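Local coordinates for protein glycogen synthase (Cyanobacterium sp. CLg1, PDB 6GNF) that belongs to the bacterial glycogen and starch synthases, two-domain glycosyltransferases of the GT-B fold, and holds ADP between its two Rossmann-like domains, at residues A[309-322]-A[413-425]. Sequence-based numbering, arbitrary orientation.
Sequences TWNPQKDKFILANY and DSKLAHFITAGAD. With ADP (adenosine-5'-diphosphate), chain F.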
loop_
_atom_site.group_PDB
_atom_site.type_symbol
_atom_site.label_atom_id
_atom_site.label_comp_id
_atom_site.label_asym_id
_atom_site.label_seq_id
_atom_site.Cartn_x
_atom_site.Cartn_y
_atom_site.Cartn_z
ATOM N N THR A 309 4.599 -10.668 -13.272
ATOM C CA THR A 309 5.975 -10.277 -12.957
ATOM C C THR A 309 6.602 -11.179 -11.888
ATOM O O THR A 309 7.799 -11.469 -11.951
ATOM C CB THR A 309 6.046 -8.811 -12.461
ATOM O OG1 THR A 309 5.422 -7.949 -13.418
ATOM C CG2 THR A 309 7.500 -8.366 -12.246
ATOM N N TRP A 310 5.792 -11.604 -10.915
ATOM C CA TRP A 310 6.276 -12.340 -9.751
ATOM C C TRP A 310 5.853 -13.811 -9.759
ATOM O O TRP A 310 4.797 -14.168 -9.227
ATOM C CB TRP A 310 5.786 -11.668 -8.464
ATOM C CG TRP A 310 6.384 -10.323 -8.245
ATOM C CD1 TRP A 310 5.862 -9.127 -8.638
ATOM C CD2 TRP A 310 7.625 -10.029 -7.597
ATOM N NE1 TRP A 310 6.700 -8.105 -8.269
ATOM C CE2 TRP A 310 7.790 -8.631 -7.630
ATOM C CE3 TRP A 310 8.616 -10.811 -6.997
ATOM C CZ2 TRP A 310 8.900 -7.994 -7.078
ATOM C CZ3 TRP A 310 9.726 -10.178 -6.447
ATOM C CH2 TRP A 310 9.857 -8.785 -6.492
ATOM N N ASN A 311 6.646 -14.637 -10.432
ATOM C CA ASN A 311 6.547 -16.084 -10.294
ATOM C C ASN A 311 7.841 -16.725 -10.757
ATOM O O ASN A 311 8.418 -16.305 -11.765
ATOM C CB ASN A 311 5.353 -16.678 -11.050
ATOM C CG ASN A 311 5.526 -16.649 -12.556
ATOM O OD1 ASN A 311 5.861 -17.659 -13.174
ATOM N ND2 ASN A 311 5.284 -15.513 -13.150
ATOM N N PRO A 312 8.266 -17.778 -10.054
ATOM C CA PRO A 312 9.572 -18.352 -10.305
ATOM C C PRO A 312 9.730 -18.955 -11.694
ATOM O O PRO A 312 10.850 -19.027 -12.194
ATOM C CB PRO A 312 9.696 -19.419 -9.213
ATOM C CG PRO A 312 8.299 -19.761 -8.840
ATOM C CD PRO A 312 7.545 -18.480 -8.975
ATOM N N GLN A 313 8.627 -19.324 -12.341
ATOM C CA GLN A 313 8.684 -19.972 -13.657
ATOM C C GLN A 313 9.095 -19.004 -14.763
ATOM O O GLN A 313 9.859 -19.374 -15.654
ATOM C CB GLN A 313 7.349 -20.633 -14.031
ATOM C CG GLN A 313 6.971 -21.851 -13.198
ATOM C CD GLN A 313 5.964 -21.579 -12.074
ATOM O OE1 GLN A 313 5.250 -22.491 -11.660
ATOM N NE2 GLN A 313 5.875 -20.338 -11.604
ATOM N N LYS A 314 8.584 -17.777 -14.713
ATOM C CA LYS A 314 8.826 -16.786 -15.772
ATOM C C LYS A 314 9.627 -15.549 -15.339
ATOM O O LYS A 314 9.945 -14.711 -16.177
ATOM C CB LYS A 314 7.496 -16.325 -16.357
ATOM C CG LYS A 314 6.655 -17.420 -16.995
ATOM C CD LYS A 314 5.304 -16.854 -17.420
ATOM C CE LYS A 314 4.241 -17.926 -17.589
ATOM N NZ LYS A 314 4.524 -18.807 -18.756
ATOM N N ASP A 315 9.962 -15.444 -14.053
ATOM C CA ASP A 315 10.731 -14.306 -13.533
ATOM C C ASP A 315 11.878 -13.942 -14.483
ATOM O O ASP A 315 12.659 -14.810 -14.874
ATOM C CB ASP A 315 11.279 -14.655 -12.146
ATOM C CG ASP A 315 11.920 -13.472 -11.441
ATOM O OD1 ASP A 315 12.886 -12.877 -11.969
ATOM O OD2 ASP A 315 11.416 -13.119 -10.358
ATOM N N LYS A 316 11.973 -12.663 -14.849
ATOM C CA LYS A 316 12.937 -12.209 -15.858
ATOM C C LYS A 316 14.240 -11.649 -15.299
ATOM O O LYS A 316 15.083 -11.196 -16.064
ATOM C CB LYS A 316 12.296 -11.159 -16.765
ATOM C CG LYS A 316 10.960 -11.601 -17.328
ATOM C CD LYS A 316 10.632 -10.910 -18.640
ATOM C CE LYS A 316 9.313 -11.410 -19.210
ATOM N NZ LYS A 316 9.234 -11.191 -20.680
ATOM N N PHE A 317 14.403 -11.667 -13.981
ATOM C CA PHE A 317 15.607 -11.126 -13.346
ATOM C C PHE A 317 16.522 -12.200 -12.785
ATOM O O PHE A 317 17.746 -12.082 -12.879
ATOM C CB PHE A 317 15.225 -10.194 -12.202
ATOM C CG PHE A 317 14.411 -9.010 -12.627
ATOM C CD1 PHE A 317 13.024 -9.088 -12.677
ATOM C CD2 PHE A 317 15.029 -7.812 -12.958
ATOM C CE1 PHE A 317 12.268 -7.991 -13.055
ATOM C CE2 PHE A 317 14.279 -6.713 -13.335
ATOM C CZ PHE A 317 12.897 -6.803 -13.385
ATOM N N ILE A 318 15.930 -13.234 -12.192
ATOM C CA ILE A 318 16.702 -14.239 -11.449
ATOM C C ILE A 318 17.530 -15.131 -12.366
ATOM O O ILE A 318 17.246 -15.236 -13.555
ATOM C CB ILE A 318 15.799 -15.090 -10.523
ATOM C CG1 ILE A 318 14.785 -15.913 -11.332
ATOM C CG2 ILE A 318 15.092 -14.191 -9.512
ATOM C CD1 ILE A 318 13.760 -16.639 -10.484
ATOM N N LEU A 319 18.555 -15.753 -11.796
ATOM C CA LEU A 319 19.501 -16.556 -12.560
ATOM C C LEU A 319 18.957 -17.895 -13.032
ATOM O O LEU A 319 19.485 -18.468 -13.991
ATOM C CB LEU A 319 20.774 -16.818 -11.752
ATOM C CG LEU A 319 21.965 -15.953 -12.158
ATOM C CD1 LEU A 319 21.715 -14.506 -11.779
ATOM C CD2 LEU A 319 23.247 -16.476 -11.522
ATOM N N ALA A 320 17.952 -18.425 -12.342
ATOM C CA ALA A 320 17.356 -19.686 -12.751
ATOM C C ALA A 320 15.885 -19.733 -12.404
ATOM O O ALA A 320 15.489 -19.475 -11.272
ATOM C CB ALA A 320 18.087 -20.854 -12.115
ATOM N N ASN A 321 15.075 -20.006 -13.415
ATOM C CA ASN A 321 13.658 -20.235 -13.222
ATOM C C ASN A 321 13.423 -21.629 -12.642
ATOM O O ASN A 321 14.250 -22.524 -12.803
ATOM C CB ASN A 321 12.922 -20.076 -14.550
ATOM C CG ASN A 321 12.948 -18.652 -15.062
ATOM O OD1 ASN A 321 13.525 -18.372 -16.108
ATOM N ND2 ASN A 321 12.327 -17.741 -14.316
ATOM N N TYR A 322 12.297 -21.803 -11.965
ATOM C CA TYR A 322 11.946 -23.092 -11.390
ATOM C C TYR A 322 10.456 -23.168 -11.117
ATOM O O TYR A 322 9.766 -22.162 -11.144
ATOM C CB TYR A 322 12.739 -23.347 -10.099
ATOM C CG TYR A 322 12.497 -22.345 -8.983
ATOM C CD1 TYR A 322 11.456 -22.518 -8.076
ATOM C CD2 TYR A 322 13.318 -21.232 -8.825
ATOM C CE1 TYR A 322 11.232 -21.606 -7.056
ATOM C CE2 TYR A 322 13.104 -20.317 -7.806
ATOM C CZ TYR A 322 12.062 -20.509 -6.923
ATOM O OH TYR A 322 11.841 -19.586 -5.929
ATOM N N ASP A 413 15.508 -1.187 -5.724
ATOM C CA ASP A 413 16.196 -2.045 -6.673
ATOM C C ASP A 413 15.365 -3.300 -6.937
ATOM O O ASP A 413 15.414 -4.264 -6.163
ATOM C CB ASP A 413 17.575 -2.404 -6.113
ATOM C CG ASP A 413 18.435 -3.177 -7.103
ATOM O OD1 ASP A 413 17.905 -3.664 -8.127
ATOM O OD2 ASP A 413 19.653 -3.305 -6.865
ATOM N N SER A 414 14.613 -3.288 -8.037
ATOM C CA SER A 414 13.740 -4.411 -8.378
ATOM C C SER A 414 14.521 -5.697 -8.610
ATOM O O SER A 414 14.123 -6.768 -8.152
ATOM C CB SER A 414 12.885 -4.087 -9.589
ATOM O OG SER A 414 11.813 -3.265 -9.169
ATOM N N LYS A 415 15.639 -5.595 -9.314
ATOM C CA LYS A 415 16.476 -6.757 -9.583
ATOM C C LYS A 415 16.878 -7.473 -8.288
ATOM O O LYS A 415 16.776 -8.697 -8.195
ATOM C CB LYS A 415 17.718 -6.340 -10.375
ATOM C CG LYS A 415 18.653 -7.477 -10.750
ATOM C CD LYS A 415 19.617 -7.029 -11.839
ATOM C CE LYS A 415 20.679 -8.073 -12.138
ATOM N NZ LYS A 415 21.733 -8.124 -11.084
ATOM N N LEU A 416 17.337 -6.712 -7.296
ATOM C CA LEU A 416 17.769 -7.300 -6.029
ATOM C C LEU A 416 16.575 -7.821 -5.222
ATOM O O LEU A 416 16.683 -8.820 -4.519
ATOM C CB LEU A 416 18.580 -6.297 -5.210
ATOM C CG LEU A 416 19.301 -6.860 -3.979
ATOM C CD1 LEU A 416 20.311 -7.929 -4.368
ATOM C CD2 LEU A 416 19.990 -5.748 -3.201
ATOM N N ALA A 417 15.438 -7.145 -5.320
ATOM C CA ALA A 417 14.214 -7.637 -4.695
ATOM C C ALA A 417 13.873 -9.032 -5.220
ATOM O O ALA A 417 13.541 -9.934 -4.444
ATOM C CB ALA A 417 13.057 -6.677 -4.937
ATOM N N HIS A 418 13.999 -9.212 -6.533
ATOM C CA HIS A 418 13.730 -10.495 -7.163
ATOM C C HIS A 418 14.732 -11.545 -6.689
ATOM O O HIS A 418 14.353 -12.665 -6.328
ATOM C CB HIS A 418 13.739 -10.357 -8.689
ATOM C CG HIS A 418 12.455 -9.825 -9.246
ATOM N ND1 HIS A 418 11.392 -10.641 -9.564
ATOM C CD2 HIS A 418 12.050 -8.561 -9.513
ATOM C CE1 HIS A 418 10.391 -9.904 -10.009
ATOM N NE2 HIS A 418 10.764 -8.639 -9.988
ATOM N N PHE A 419 16.010 -11.186 -6.678
ATOM C CA PHE A 419 17.049 -12.073 -6.159
ATOM C C PHE A 419 16.763 -12.528 -4.721
ATOM O O PHE A 419 17.023 -13.683 -4.364
ATOM C CB PHE A 419 18.420 -11.394 -6.195
ATOM C CG PHE A 419 19.181 -11.596 -7.478
ATOM C CD1 PHE A 419 18.642 -11.208 -8.695
ATOM C CD2 PHE A 419 20.461 -12.134 -7.457
ATOM C CE1 PHE A 419 19.353 -11.375 -9.869
ATOM C CE2 PHE A 419 21.179 -12.309 -8.630
ATOM C CZ PHE A 419 20.622 -11.926 -9.837
ATOM N N ILE A 420 16.262 -11.615 -3.892
ATOM C CA ILE A 420 16.004 -11.917 -2.474
ATOM C C ILE A 420 14.800 -12.844 -2.327
ATOM O O ILE A 420 14.853 -13.830 -1.588
ATOM C CB ILE A 420 15.795 -10.631 -1.645
ATOM C CG1 ILE A 420 17.130 -9.903 -1.468
ATOM C CG2 ILE A 420 15.211 -10.948 -0.272
ATOM C CD1 ILE A 420 16.978 -8.435 -1.139
ATOM N N THR A 421 13.723 -12.524 -3.037
ATOM C CA THR A 421 12.499 -13.314 -2.984
ATOM C C THR A 421 12.725 -14.761 -3.402
ATOM O O THR A 421 12.150 -15.662 -2.800
ATOM C CB THR A 421 11.416 -12.704 -3.883
ATOM O OG1 THR A 421 11.261 -11.322 -3.557
ATOM C CG2 THR A 421 10.085 -13.414 -3.703
ATOM N N ALA A 422 13.523 -14.963 -4.449
ATOM C CA ALA A 422 13.808 -16.295 -4.959
ATOM C C ALA A 422 14.891 -16.990 -4.145
ATOM O O ALA A 422 14.765 -18.169 -3.805
ATOM C CB ALA A 422 14.222 -16.216 -6.419
ATOM N N GLY A 423 15.935 -16.248 -3.785
ATOM C CA GLY A 423 17.119 -16.836 -3.161
ATOM C C GLY A 423 16.982 -17.128 -1.682
ATOM O O GLY A 423 17.568 -18.086 -1.179
ATOM N N ALA A 424 16.230 -16.290 -0.979
ATOM C CA ALA A 424 16.069 -16.431 0.462
ATOM C C ALA A 424 15.246 -17.664 0.809
ATOM O O ALA A 424 14.372 -18.075 0.043
ATOM C CB ALA A 424 15.412 -15.190 1.052
ATOM N N ASP A 425 15.512 -18.227 1.982
ATOM C CA ASP A 425 14.699 -19.312 2.519
ATOM C C ASP A 425 13.483 -18.754 3.226
ATOM O O ASP A 425 12.414 -19.363 3.217
ATOM C CB ASP A 425 15.518 -20.130 3.497
ATOM C CG ASP A 425 16.695 -20.777 2.838
ATOM O OD1 ASP A 425 16.479 -21.392 1.778
ATOM O OD2 ASP A 425 17.823 -20.670 3.373
HETATM P PB ADP F . 3.713 -1.102 1.800
HETATM O O1B ADP F . 3.181 -0.952 3.202
HETATM O O2B ADP F . 2.647 -1.009 0.742
HETATM O O3B ADP F . 4.958 -0.298 1.539
HETATM P PA ADP F . 3.576 -3.829 0.875
HETATM O O1A ADP F . 2.053 -3.798 0.873
HETATM O O2A ADP F . 4.330 -5.096 1.257
HETATM O O3A ADP F . 4.193 -2.644 1.791
HETATM O "O5'" ADP F . 4.098 -3.379 -0.588
HETATM C "C5'" ADP F . 5.415 -2.854 -0.787
HETATM C "C4'" ADP F . 5.886 -3.288 -2.170
HETATM O "O4'" ADP F . 7.053 -2.579 -2.589
HETATM C "C3'" ADP F . 6.252 -4.757 -2.169
HETATM O "O3'" ADP F . 5.722 -5.338 -3.365
HETATM C "C2'" ADP F . 7.763 -4.777 -2.131
HETATM O "O2'" ADP F . 8.227 -5.895 -2.881
HETATM C "C1'" ADP F . 8.169 -3.455 -2.759
HETATM N N9 ADP F . 9.359 -2.776 -2.175
HETATM C C8 ADP F . 9.423 -2.135 -0.989
HETATM N N7 ADP F . 10.657 -1.596 -0.785
HETATM C C5 ADP F . 11.402 -1.883 -1.867
HETATM C C6 ADP F . 12.784 -1.626 -2.320
HETATM N N6 ADP F . 13.651 -0.933 -1.555
HETATM N N1 ADP F . 13.163 -2.108 -3.522
HETATM C C2 ADP F . 12.329 -2.808 -4.309
HETATM N N3 ADP F . 11.057 -3.075 -3.958
HETATM C C4 ADP F . 10.541 -2.650 -2.780
#
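Residues 309-322, an irregular loop, pack along helix 414-423, coming nearest where the CA atoms of Ile-318 and Phe-419 lie 5.7 Å apart. His-418 reaches from the helix into the loop, its flat ring held between two aromatic neighbours. Trp-310 lies against one face, its six-membered ring nearly parallel at 8° and 3.7 Å between centroids; Phe-317 makes an offset stack on the opposite face, tilted by 21°. With both faces taken, the polar edge does the bonding: ND1 of His-418 donates to the syn side of Asp-315 OD2 at 2.6 Å, somewhat bent. Asp-315 CG stands anti to its backbone N (chi1 -172°), which lets OD2 reach the histidine while OD1 accepts from Phe-317 N, closing an Asx turn, and from Ile-318 N, completing an Asx motif. Tyr-446 OH also bonds OD2, helping to fix the carboxylate. Further along the helix, small Ala-422 admits CG2 of Ile-318 at 3.8 Å, and Leu-319 CD1 meets Phe-419 CZ. At the helix start, Asp-413 N bonds weakly to ADP N1. The aromatic sandwich thus joins the loop between strand 298-300 and helix 327-341 to a helix whose N-terminal end lines the ADP pocket, in the C-terminal Rossmann-like domain of a GT-B fold.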